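Local coordinates for protein endoglucanase, family GH5 (Zobellia galactanivorans, PDB 6GL2) that probably hydrolyses beta-linked glucans, as a glycoside hydrolase family 5 endoglucanase dedicated to hemicellulose breakdown, at residues L114-A120 / N174-Q178. Coordinates in Å, arbitrary orientation, origin at the centre of the assembly. Residues are numbered along the deposited sequence.
Sequences LPTYEKA and NQYHQ
In this closed eight-stranded (beta/alpha)8 (TIM) barrel, successive outer helices 117-137 and 167-186 meet here largely through Y176, which has 102 Å² covered. Residues 114-116 form the loop leading into helix 117-137, with P115 (phi/psi -83/71) at the centre of an inverse gamma turn; 174-178 is regular helix. The segments bury 229 Å² together, most of it on Y176, A120 and Q175. Nearest CA atoms are those of A120 and Y176, 8.0 Å apart. Y176, chi1 m and chi2 near -6°, projects toward the loop and the start of that helix, its ring lying between P115 and A120: P115 CB is 4.1 Å from Y176 CE2, A120 CB 4.0 Å from Y176 CE1. A120 CA approaches the ring edge, 3.2 Å from Y176 OH. Beyond the segments, V123 and L127 of helix 117-137 also line this tyrosine. Q175, chi1 m and chi2 t, has its CA-to-CB bond toward 114-120 too; its OE1 is hydrogen-bonded to K124 NZ, while NE2 lies 4.4 Å from Y117 CE1. T116, chi1 p, is the N-cap of helix 117-137: K119 N donates to T116 OG1 at 3.2 Å. L114 O, which accepts a weak bond from T116 N across the turn, also accepts from Y176 OH at 2.6 Å.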
ATOM      1  N   LEU A 114      -9.386   9.676  12.328  1.00 13.35           N
ATOM      2  CA  LEU A 114      -8.866   9.285  13.644  1.00 13.83           C
ATOM      3  C   LEU A 114      -9.686   8.156  14.189  1.00 10.85           C
ATOM      4  O   LEU A 114     -10.910   8.268  14.228  1.00 11.82           O
ATOM      5  CB  LEU A 114      -9.004  10.473  14.609  1.00 16.22           C
ATOM      6  CG  LEU A 114      -7.818  11.447  14.797  1.00 22.59           C
ATOM      7  CD1 LEU A 114      -8.111  12.722  15.591  1.00 26.07           C
ATOM      8  CD2 LEU A 114      -6.685  10.758  15.514  1.00 24.14           C
ATOM      9  N   PRO A 115      -9.070   7.008  14.527  1.00 12.34           N
ATOM     10  CA  PRO A 115      -9.760   5.811  14.973  1.00 13.40           C
ATOM     11  C   PRO A 115     -10.086   5.871  16.495  1.00 13.78           C
ATOM     12  O   PRO A 115      -9.496   5.129  17.302  1.00 13.46           O
ATOM     13  CB  PRO A 115      -8.819   4.693  14.579  1.00 14.33           C
ATOM     14  CG  PRO A 115      -7.498   5.301  14.754  1.00 13.23           C
ATOM     15  CD  PRO A 115      -7.628   6.775  14.392  1.00 12.92           C
ATOM     16  N   THR A 116     -11.041   6.732  16.838  1.00 13.62           N
ATOM     17  CA  THR A 116     -11.572   6.813  18.215  1.00 14.83           C
ATOM     18  C   THR A 116     -13.075   6.822  18.103  1.00 16.16           C
ATOM     19  O   THR A 116     -13.649   7.244  17.100  1.00 15.10           O
ATOM     20  CB  THR A 116     -11.123   8.119  18.927  1.00 14.75           C
ATOM     21  OG1 THR A 116     -11.770   9.210  18.308  1.00 16.67           O
ATOM     22  CG2 THR A 116      -9.551   8.319  18.858  1.00 17.94           C
ATOM     23  N   TYR A 117     -13.753   6.312  19.168  1.00 17.34           N
ATOM     24  CA  TYR A 117     -15.265   6.330  19.177  1.00 18.14           C
ATOM     25  C   TYR A 117     -15.772   7.759  19.068  1.00 17.23           C
ATOM     26  O   TYR A 117     -16.806   7.972  18.446  1.00 19.29           O
ATOM     27  CB  TYR A 117     -15.855   5.581  20.362  1.00 17.79           C
ATOM     28  CG  TYR A 117     -15.510   4.122  20.402  1.00 17.47           C
ATOM     29  CD1 TYR A 117     -15.552   3.353  19.245  1.00 22.00           C
ATOM     30  CD2 TYR A 117     -15.158   3.482  21.573  1.00 18.68           C
ATOM     31  CE1 TYR A 117     -15.244   2.014  19.270  1.00 23.28           C
ATOM     32  CE2 TYR A 117     -14.853   2.094  21.583  1.00 19.30           C
ATOM     33  CZ  TYR A 117     -14.908   1.398  20.427  1.00 18.67           C
ATOM     34  OH  TYR A 117     -14.617   0.031  20.303  1.00 24.07           O
ATOM     35  N   GLU A 118     -15.082   8.707  19.664  1.00 17.11           N
ATOM     36  CA  GLU A 118     -15.431  10.134  19.677  1.00 18.53           C
ATOM     37  C   GLU A 118     -15.542  10.651  18.251  1.00 19.13           C
ATOM     38  O   GLU A 118     -16.431  11.443  17.931  1.00 20.83           O
ATOM     39  CB  GLU A 118     -14.424  10.999  20.435  1.00 23.04           C
ATOM     40  N   LYS A 119     -14.588  10.293  17.374  1.00 16.68           N
ATOM     41  CA  LYS A 119     -14.555  10.828  16.011  1.00 16.76           C
ATOM     42  C   LYS A 119     -15.194   9.924  15.015  1.00 15.61           C
ATOM     43  O   LYS A 119     -15.405  10.362  13.889  1.00 16.44           O
ATOM     44  CB  LYS A 119     -13.110  11.011  15.613  1.00 18.80           C
ATOM     45  CG  LYS A 119     -12.347  12.044  16.433  1.00 21.80           C
ATOM     46  CD  LYS A 119     -12.546  13.470  16.007  1.00 25.97           C
ATOM     47  CE  LYS A 119     -11.278  14.293  16.321  0.75 29.10           C
ATOM     48  NZ  LYS A 119     -11.384  15.778  16.131  0.50 29.86           N
ATOM     49  N   ALA A 120     -15.431   8.668  15.337  1.00 14.78           N
ATOM     50  CA  ALA A 120     -15.910   7.679  14.358  1.00 16.72           C
ATOM     51  C   ALA A 120     -17.060   8.071  13.534  1.00 17.63           C
ATOM     52  O   ALA A 120     -17.108   7.790  12.346  1.00 17.22           O
ATOM     53  CB  ALA A 120     -16.155   6.300  15.001  1.00 19.02           C
ATOM     54  N   ASN A 174     -11.725  -1.234  11.838  1.00 11.90           N
ATOM     55  CA  ASN A 174     -12.595  -2.123  11.173  1.00 11.79           C
ATOM     56  C   ASN A 174     -13.877  -1.408  10.674  1.00 12.64           C
ATOM     57  O   ASN A 174     -14.363  -1.763   9.570  1.00 12.32           O
ATOM     58  CB  ASN A 174     -12.947  -3.320  12.084  1.00 14.23           C
ATOM     59  CG  ASN A 174     -11.851  -4.402  12.111  1.00 15.50           C
ATOM     60  OD1 ASN A 174     -11.178  -4.706  11.101  1.00 15.95           O
ATOM     61  ND2 ASN A 174     -11.704  -5.041  13.305  1.00 18.78           N
ATOM     62  N   GLN A 175     -14.421  -0.524  11.483  1.00 11.41           N
ATOM     63  CA  GLN A 175     -15.612   0.178  11.012  1.00 13.02           C
ATOM     64  C   GLN A 175     -15.333   1.059   9.788  1.00 11.98           C
ATOM     65  O   GLN A 175     -16.217   1.203   8.929  1.00 12.69           O
ATOM     66  CB  GLN A 175     -16.179   1.045  12.113  1.00 12.90           C
ATOM     67  CG  GLN A 175     -16.788   0.225  13.262  1.00 14.42           C
ATOM     68  CD  GLN A 175     -17.355   1.068  14.310  1.00 14.73           C
ATOM     69  OE1 GLN A 175     -17.844   2.139  14.101  1.00 14.58           O
ATOM     70  NE2 GLN A 175     -17.222   0.591  15.559  1.00 19.46           N
ATOM     71  N   TYR A 176     -14.134   1.650   9.770  1.00 10.42           N
ATOM     72  CA  TYR A 176     -13.813   2.509   8.638  1.00 10.20           C
ATOM     73  C   TYR A 176     -13.603   1.695   7.363  1.00 10.58           C
ATOM     74  O   TYR A 176     -14.050   2.102   6.281  1.00 11.08           O
ATOM     75  CB  TYR A 176     -12.552   3.228   8.964  1.00 10.23           C
ATOM     76  CG  TYR A 176     -12.655   4.228  10.110  1.00  9.92           C
ATOM     77  CD1 TYR A 176     -13.873   4.503  10.679  1.00 11.74           C
ATOM     78  CD2 TYR A 176     -11.567   4.782  10.706  1.00 10.63           C
ATOM     79  CE1 TYR A 176     -13.952   5.374  11.769  1.00 11.94           C
ATOM     80  CE2 TYR A 176     -11.596   5.655  11.767  1.00 11.69           C
ATOM     81  CZ  TYR A 176     -12.840   5.908  12.340  1.00 11.26           C
ATOM     82  OH  TYR A 176     -12.918   6.812  13.446  1.00 13.60           O
ATOM     83  N   HIS A 177     -13.044   0.506   7.479  1.00 10.12           N
ATOM     84  CA  HIS A 177     -12.981  -0.394   6.333  1.00  9.36           C
ATOM     85  C   HIS A 177     -14.361  -0.806   5.892  1.00  9.83           C
ATOM     86  O   HIS A 177     -14.633  -0.992   4.682  1.00 10.64           O
ATOM     87  CB  HIS A 177     -12.114  -1.604   6.606  1.00 10.53           C
ATOM     88  CG  HIS A 177     -10.625  -1.294   6.562  1.00 10.77           C
ATOM     89  ND1 HIS A 177     -10.025  -0.677   5.446  1.00 10.99           N
ATOM     90  CD2 HIS A 177      -9.638  -1.493   7.480  1.00 11.58           C
ATOM     91  CE1 HIS A 177      -8.739  -0.654   5.654  1.00 10.58           C
ATOM     92  NE2 HIS A 177      -8.474  -1.100   6.908  1.00 11.39           N
ATOM     93  N   GLN A 178     -15.240  -1.050   6.856  1.00 10.38           N
ATOM     94  CA  GLN A 178     -16.639  -1.440   6.523  1.00 11.31           C
ATOM     95  C   GLN A 178     -17.311  -0.344   5.702  1.00 10.42           C
ATOM     96  O   GLN A 178     -17.880  -0.707   4.643  1.00 12.04           O
ATOM     97  CB  GLN A 178     -17.412  -1.747   7.819  1.00 11.35           C
ATOM     98  CG  GLN A 178     -18.873  -2.154   7.582  1.00 13.40           C
ATOM     99  CD  GLN A 178     -19.103  -3.527   7.112  1.00 15.14           C
ATOM    100  OE1 GLN A 178     -19.937  -3.736   6.167  1.00 18.14           O
ATOM    101  NE2 GLN A 178     -18.431  -4.480   7.681  1.00 15.50           N
TER